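Local structure of putidaredoxin reductase (1Q1R) at residues Gly161-Ala166 with Phe329-Tyr334. The protein uses FAD to pass electrons, probably from NADH, to the iron-sulfur protein putidaredoxin, which supplies the cytochrome P450cam monooxygenase. Sequence-based numbering, arbitrary orientation.
Sequences GLEVAA and FWSDQY. With FAD (flavin-adenine dinucleotide), chain C.
Ala-166 lays its methyl group over one face of the Tyr-334 ring, a CH-pi contact with CB 3.7 Å from the ring centroid and shifted toward the hydroxyl end; so small a side chain lets the helix backbone come close, Ala-166 CA itself lying 3.6 Å from Tyr-334 CE2. The ring of His-201, from helix 191-204, meets Tyr-334 edge-to-face. Earlier in the same strand, one face of the Trp-330 indole receives the pyrimidine end of the flavin, N3 lying above it, while the Asp-332 carboxylate oxygen OD2 sits at the indole edge. Segment 161-166 of helix 159-170 begins with Gly-161, the last glycine of what looks like a Rossmann-type GxGxxG motif, probably of the NAD-binding domain; it runs at 23° to strand residues 329-333, joining that domain of the glutathione reductase fold to the edge strand of the C-terminal antiparallel sheet. Glu-163 is long enough to bridge the gap: extended beyond CG (chi2 -179°), it brings OE2 to the strand. Ser-331 OG donates to the anti lone pair of Glu-163 OE2 at 2.6 Å, and Asp-332 N reaches the same oxygen from above the carboxylate plane at 3.1 Å. The other oxygen, OE1, takes a salt bridge from Lys-50, itself hydrogen-bonded to FAD, and a hydrogen bond from Ser-49. Gln-333 NE2 donates almost straight (172°) to Ser-331 OG, and His-201 NE2 hydrogen-bonds Gln-333 OE1; held at both ends, the Gln-333 amide cannot readily turn, and it lies against Leu-162 CB.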
loop_
_atom_site.group_PDB
_atom_site.type_symbol
_atom_site.label_atom_id
_atom_site.label_comp_id
_atom_site.label_asym_id
_atom_site.label_seq_id
_atom_site.Cartn_x
_atom_site.Cartn_y
_atom_site.Cartn_z
ATOM N N GLY A 161 -7.146 -8.026 1.355
ATOM C CA GLY A 161 -8.103 -9.114 1.263
ATOM C C GLY A 161 -8.761 -9.323 2.613
ATOM O O GLY A 161 -9.978 -9.513 2.714
ATOM N N LEU A 162 -7.948 -9.281 3.664
ATOM C CA LEU A 162 -8.446 -9.449 5.025
ATOM C C LEU A 162 -9.368 -8.294 5.426
ATOM O O LEU A 162 -10.376 -8.497 6.109
ATOM C CB LEU A 162 -7.271 -9.539 5.998
ATOM C CG LEU A 162 -6.398 -10.784 5.791
ATOM C CD1 LEU A 162 -5.145 -10.690 6.664
ATOM C CD2 LEU A 162 -7.215 -12.028 6.123
ATOM N N GLU A 163 -9.016 -7.079 5.019
ATOM C CA GLU A 163 -9.850 -5.922 5.340
ATOM C C GLU A 163 -11.182 -6.009 4.595
ATOM O O GLU A 163 -12.225 -5.607 5.115
ATOM C CB GLU A 163 -9.113 -4.632 4.990
ATOM C CG GLU A 163 -8.051 -4.275 6.023
ATOM C CD GLU A 163 -7.325 -2.995 5.697
ATOM O OE1 GLU A 163 -7.776 -2.272 4.782
ATOM O OE2 GLU A 163 -6.306 -2.707 6.361
ATOM N N VAL A 164 -11.145 -6.538 3.378
ATOM C CA VAL A 164 -12.364 -6.701 2.599
ATOM C C VAL A 164 -13.249 -7.737 3.300
ATOM O O VAL A 164 -14.446 -7.523 3.489
ATOM C CB VAL A 164 -12.046 -7.175 1.170
ATOM C CG1 VAL A 164 -13.302 -7.725 0.508
ATOM C CG2 VAL A 164 -11.487 -6.017 0.357
ATOM N N ALA A 165 -12.649 -8.860 3.695
ATOM C CA ALA A 165 -13.388 -9.918 4.384
ATOM C C ALA A 165 -14.025 -9.399 5.672
ATOM O O ALA A 165 -15.188 -9.686 5.952
ATOM C CB ALA A 165 -12.455 -11.098 4.698
ATOM N N ALA A 166 -13.261 -8.643 6.459
ATOM C CA ALA A 166 -13.773 -8.095 7.715
ATOM C C ALA A 166 -14.973 -7.187 7.454
ATOM O O ALA A 166 -15.970 -7.242 8.168
ATOM C CB ALA A 166 -12.677 -7.313 8.436
ATOM N N PHE A 329 3.299 0.933 8.293
ATOM C CA PHE A 329 1.971 0.977 7.705
ATOM C C PHE A 329 0.996 0.420 8.729
ATOM O O PHE A 329 1.405 -0.036 9.801
ATOM C CB PHE A 329 1.929 0.189 6.387
ATOM C CG PHE A 329 1.903 -1.300 6.553
ATOM C CD1 PHE A 329 0.691 -1.985 6.605
ATOM C CD2 PHE A 329 3.087 -2.024 6.640
ATOM C CE1 PHE A 329 0.659 -3.371 6.737
ATOM C CE2 PHE A 329 3.067 -3.411 6.773
ATOM C CZ PHE A 329 1.849 -4.087 6.823
ATOM N N TRP A 330 -0.288 0.481 8.414
ATOM C CA TRP A 330 -1.303 0.001 9.330
ATOM C C TRP A 330 -2.399 -0.730 8.577
ATOM O O TRP A 330 -2.457 -0.701 7.347
ATOM C CB TRP A 330 -1.907 1.178 10.110
ATOM C CG TRP A 330 -2.917 1.998 9.326
ATOM C CD1 TRP A 330 -4.279 1.878 9.364
ATOM C CD2 TRP A 330 -2.634 3.053 8.396
ATOM N NE1 TRP A 330 -4.862 2.794 8.516
ATOM C CE2 TRP A 330 -3.877 3.527 7.909
ATOM C CE3 TRP A 330 -1.451 3.644 7.924
ATOM C CZ2 TRP A 330 -3.972 4.569 6.977
ATOM C CZ3 TRP A 330 -1.547 4.682 6.995
ATOM C CH2 TRP A 330 -2.801 5.132 6.532
ATOM N N SER A 331 -3.259 -1.391 9.339
ATOM C CA SER A 331 -4.384 -2.129 8.796
ATOM C C SER A 331 -5.484 -2.068 9.839
ATOM O O SER A 331 -5.210 -2.095 11.040
ATOM C CB SER A 331 -3.995 -3.587 8.525
ATOM O OG SER A 331 -5.105 -4.340 8.062
ATOM N N ASP A 332 -6.725 -1.958 9.381
ATOM C CA ASP A 332 -7.870 -1.907 10.280
ATOM C C ASP A 332 -8.754 -3.095 9.961
ATOM O O ASP A 332 -9.294 -3.195 8.861
ATOM C CB ASP A 332 -8.679 -0.623 10.075
ATOM C CG ASP A 332 -7.952 0.616 10.558
ATOM O OD1 ASP A 332 -8.487 1.731 10.349
ATOM O OD2 ASP A 332 -6.857 0.482 11.152
ATOM N N GLN A 333 -8.890 -3.995 10.925
ATOM C CA GLN A 333 -9.719 -5.180 10.766
ATOM C C GLN A 333 -10.502 -5.364 12.062
ATOM O O GLN A 333 -9.914 -5.427 13.141
ATOM C CB GLN A 333 -8.838 -6.402 10.498
ATOM C CG GLN A 333 -8.035 -6.323 9.201
ATOM C CD GLN A 333 -7.021 -7.446 9.084
ATOM O OE1 GLN A 333 -7.313 -8.597 9.415
ATOM N NE2 GLN A 333 -5.830 -7.122 8.598
ATOM N N TYR A 334 -11.825 -5.436 11.951
ATOM C CA TYR A 334 -12.686 -5.601 13.116
ATOM C C TYR A 334 -12.320 -4.613 14.224
ATOM O O TYR A 334 -12.172 -4.994 15.384
ATOM C CB TYR A 334 -12.593 -7.033 13.655
ATOM C CG TYR A 334 -12.815 -8.099 12.607
ATOM C CD1 TYR A 334 -11.773 -8.931 12.201
ATOM C CD2 TYR A 334 -14.064 -8.270 12.014
ATOM C CE1 TYR A 334 -11.970 -9.914 11.227
ATOM C CE2 TYR A 334 -14.272 -9.246 11.038
ATOM C CZ TYR A 334 -13.222 -10.063 10.651
ATOM O OH TYR A 334 -13.431 -11.033 9.698
HETATM P PA FAD C . -1.558 5.166 -7.028
HETATM O O1A FAD C . -1.722 3.930 -7.830
HETATM O O2A FAD C . -2.518 5.431 -5.932
HETATM O O5B FAD C . -1.560 6.437 -8.003
HETATM C C5B FAD C . -0.946 6.399 -9.296
HETATM C C4B FAD C . -1.885 7.078 -10.310
HETATM O O4B FAD C . -1.142 7.403 -11.539
HETATM C C3B FAD C . -3.012 6.126 -10.739
HETATM O O3B FAD C . -4.221 6.876 -10.915
HETATM C C2B FAD C . -2.539 5.619 -12.079
HETATM O O2B FAD C . -3.656 5.242 -12.891
HETATM C C1B FAD C . -1.882 6.858 -12.653
HETATM N N9A FAD C . -1.023 6.599 -13.841
HETATM C C8A FAD C . -0.155 5.585 -14.005
HETATM N N7A FAD C . 0.410 5.686 -15.215
HETATM C C5A FAD C . -0.097 6.762 -15.812
HETATM C C6A FAD C . 0.101 7.358 -17.060
HETATM N N6A FAD C . 0.950 6.822 -17.934
HETATM N N1A FAD C . -0.588 8.483 -17.375
HETATM C C2A FAD C . -1.454 9.027 -16.509
HETATM N N3A FAD C . -1.660 8.467 -15.308
HETATM C C4A FAD C . -0.998 7.343 -14.942
HETATM N N1 FAD C . -1.532 2.016 2.762
HETATM C C2 FAD C . -1.341 2.195 4.138
HETATM O O2 FAD C . -0.285 2.670 4.554
HETATM N N3 FAD C . -2.367 1.842 5.031
HETATM C C4 FAD C . -3.585 1.315 4.541
HETATM O O4 FAD C . -4.490 1.052 5.330
HETATM C C4X FAD C . -3.773 1.132 3.161
HETATM N N5 FAD C . -4.962 0.674 2.673
HETATM C C5X FAD C . -5.203 0.554 1.335
HETATM C C6 FAD C . -6.458 0.103 0.873
HETATM C C7 FAD C . -6.716 0.002 -0.513
HETATM C C7M FAD C . -8.082 -0.527 -0.989
HETATM C C8 FAD C . -5.711 0.365 -1.445
HETATM C C8M FAD C . -5.963 0.295 -2.959
HETATM C C9 FAD C . -4.461 0.814 -0.984
HETATM C C9A FAD C . -4.201 0.908 0.401
HETATM N N10 FAD C . -2.949 1.374 0.885
HETATM C C10 FAD C . -2.742 1.490 2.275
HETATM C "C1'" FAD C . -1.852 1.729 -0.066
HETATM C "C2'" FAD C . -1.746 3.247 -0.229
HETATM O "O2'" FAD C . -3.050 3.781 -0.483
HETATM C "C3'" FAD C . -0.792 3.615 -1.380
HETATM O "O3'" FAD C . 0.475 2.982 -1.156
HETATM C "C4'" FAD C . -0.603 5.135 -1.464
HETATM O "O4'" FAD C . -1.869 5.762 -1.679
HETATM C "C5'" FAD C . 0.349 5.541 -2.602
HETATM O "O5'" FAD C . -0.234 5.340 -3.901
HETATM P P FAD C . 0.496 5.991 -5.188
HETATM O O1P FAD C . 0.048 7.394 -5.311
HETATM O O2P FAD C . 1.948 5.734 -5.061
HETATM O O3P FAD C . -0.048 5.107 -6.437
HETATM O O HOH W 1 -3.741 -1.833 5.339
#